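Local coordinates for MoaD/ThiS family protein (Mycobacterium tuberculosis, PDB 6JBZ) that probably serves as the small sulfur-carrier protein of molybdenum cofactor biosynthesis, as expected for a ubiquitin-like member of the MoaD/ThiS family, at residues I11-R16 against V75-G80. Residues are numbered along the deposited sequence; the frame is centred on the assembly and turned at random.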
loop_
_atom_site.group_PDB
_atom_site.type_symbol
_atom_site.label_atom_id
_atom_site.label_comp_id
_atom_site.label_asym_id
_atom_site.label_seq_id
_atom_site.Cartn_x
_atom_site.Cartn_y
_atom_site.Cartn_z
ATOM N N ILE B 11 -34.382 39.917 -7.972
ATOM C CA ILE B 11 -33.011 39.739 -8.303
ATOM C C ILE B 11 -32.860 38.453 -9.056
ATOM O O ILE B 11 -33.660 37.571 -8.963
ATOM C CB ILE B 11 -32.135 39.708 -7.070
ATOM C CG1 ILE B 11 -32.594 38.642 -6.117
ATOM C CG2 ILE B 11 -32.177 41.034 -6.385
ATOM C CD1 ILE B 11 -31.495 38.141 -5.234
ATOM N N GLN B 12 -31.805 38.383 -9.820
ATOM C CA GLN B 12 -31.520 37.249 -10.632
ATOM C C GLN B 12 -30.264 36.634 -10.099
ATOM O O GLN B 12 -29.354 37.322 -9.758
ATOM C CB GLN B 12 -31.314 37.718 -12.039
ATOM C CG GLN B 12 -31.695 36.718 -13.088
ATOM C CD GLN B 12 -31.554 37.293 -14.459
ATOM O OE1 GLN B 12 -31.769 38.465 -14.646
ATOM N NE2 GLN B 12 -31.196 36.479 -15.413
ATOM N N VAL B 13 -30.245 35.328 -9.976
ATOM C CA VAL B 13 -29.058 34.624 -9.564
ATOM C C VAL B 13 -28.783 33.485 -10.510
ATOM O O VAL B 13 -29.646 33.033 -11.186
ATOM C CB VAL B 13 -29.153 34.071 -8.136
ATOM C CG1 VAL B 13 -29.298 35.168 -7.123
ATOM C CG2 VAL B 13 -30.243 33.049 -8.017
ATOM N N THR B 14 -27.546 33.054 -10.560
ATOM C CA THR B 14 -27.189 31.910 -11.337
ATOM C C THR B 14 -26.989 30.713 -10.452
ATOM O O THR B 14 -26.194 30.749 -9.577
ATOM C CB THR B 14 -25.893 32.134 -12.086
ATOM O OG1 THR B 14 -26.028 33.262 -12.930
ATOM C CG2 THR B 14 -25.595 30.971 -12.930
ATOM N N VAL B 15 -27.747 29.661 -10.694
ATOM C CA VAL B 15 -27.490 28.339 -10.135
ATOM C C VAL B 15 -26.608 27.554 -11.102
ATOM O O VAL B 15 -26.968 27.386 -12.261
ATOM C CB VAL B 15 -28.795 27.535 -9.879
ATOM C CG1 VAL B 15 -28.473 26.124 -9.392
ATOM C CG2 VAL B 15 -29.689 28.252 -8.893
ATOM N N ARG B 16 -25.452 27.093 -10.634
ATOM C CA ARG B 16 -24.666 26.106 -11.371
ATOM C C ARG B 16 -24.832 24.720 -10.751
ATOM O O ARG B 16 -24.558 24.521 -9.569
ATOM C CB ARG B 16 -23.195 26.493 -11.400
ATOM C CG ARG B 16 -22.953 27.863 -11.952
ATOM C CD ARG B 16 -21.484 28.082 -12.210
ATOM N NE ARG B 16 -20.669 27.758 -11.039
ATOM C CZ ARG B 16 -19.339 27.688 -11.057
ATOM N NH1 ARG B 16 -18.679 27.929 -12.183
ATOM N NH2 ARG B 16 -18.667 27.376 -9.952
ATOM N N VAL B 75 -29.193 32.755 5.034
ATOM C CA VAL B 75 -28.465 33.910 4.532
ATOM C C VAL B 75 -29.151 34.409 3.262
ATOM O O VAL B 75 -29.664 33.610 2.473
ATOM C CB VAL B 75 -26.966 33.583 4.263
ATOM C CG1 VAL B 75 -26.819 32.490 3.212
ATOM C CG2 VAL B 75 -26.208 34.844 3.852
ATOM N N ALA B 76 -29.172 35.727 3.089
ATOM C CA ALA B 76 -29.833 36.368 1.958
ATOM C C ALA B 76 -28.938 36.420 0.740
ATOM O O ALA B 76 -27.728 36.515 0.863
ATOM C CB ALA B 76 -30.273 37.772 2.329
ATOM N N LEU B 77 -29.547 36.380 -0.441
ATOM C CA LEU B 77 -28.808 36.451 -1.692
ATOM C C LEU B 77 -28.732 37.882 -2.211
ATOM O O LEU B 77 -29.551 38.731 -1.851
ATOM C CB LEU B 77 -29.460 35.557 -2.747
ATOM C CG LEU B 77 -29.616 34.072 -2.432
ATOM C CD1 LEU B 77 -30.508 33.438 -3.463
ATOM C CD2 LEU B 77 -28.268 33.409 -2.431
ATOM N N SER B 78 -27.757 38.139 -3.074
ATOM C CA SER B 78 -27.654 39.418 -3.767
ATOM C C SER B 78 -27.701 39.179 -5.258
ATOM O O SER B 78 -27.342 38.101 -5.725
ATOM C CB SER B 78 -26.361 40.142 -3.409
ATOM O OG SER B 78 -25.992 39.867 -2.074
ATOM N N ALA B 79 -28.128 40.186 -6.005
ATOM C CA ALA B 79 -28.107 40.112 -7.448
ATOM C C ALA B 79 -26.709 39.740 -7.939
ATOM O O ALA B 79 -25.707 40.232 -7.415
ATOM C CB ALA B 79 -28.553 41.424 -8.048
ATOM N N GLY B 80 -26.657 38.844 -8.924
ATOM C CA GLY B 80 -25.411 38.436 -9.531
ATOM C C GLY B 80 -24.752 37.264 -8.831
ATOM O O GLY B 80 -23.795 36.691 -9.353
#
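With chi1 at 56°, Ile-11 sets CG1 between its backbone N and carbonyl carbon, while CG2 lies anti to that carbonyl carbon, so this beta-branched residue offers two arms to different parts of 75-80. CG2 packs on the methyl of Ala-79, 4.0 Å from its CB, a small residue that lets the strand come close. The other branch carries CD1 to the Leu-77 side chain, 4.1 Å from CB, and against the backbone at Leu-77 O and Ser-78 C. Val-13, on the same face of the strand, adds CG1, which lies 4.2 Å from Leu-77 CD1 and 3.8 Å from Ser-78 O. Leu-77 suits this place because its side chain also touches Val-40 and Leu-43 of helix 40-50 and Ile-83 of strand 82-86. Only one hydrogen bond joins the segments: Gly-80 N donates to Gln-12 O, 3.2 Å away, with an N-H...O angle of 172°. Gly-80 has a positive phi (89°), where a CB would be jammed against the preceding carbonyl oxygen, hence glycine. The loop lies beside strand 11-17 just before strand 82-86, which runs parallel to it in the ubiquitin-like sheet. Apolar side chains and one backbone hydrogen bond join loop to strand, without charge pairing between them.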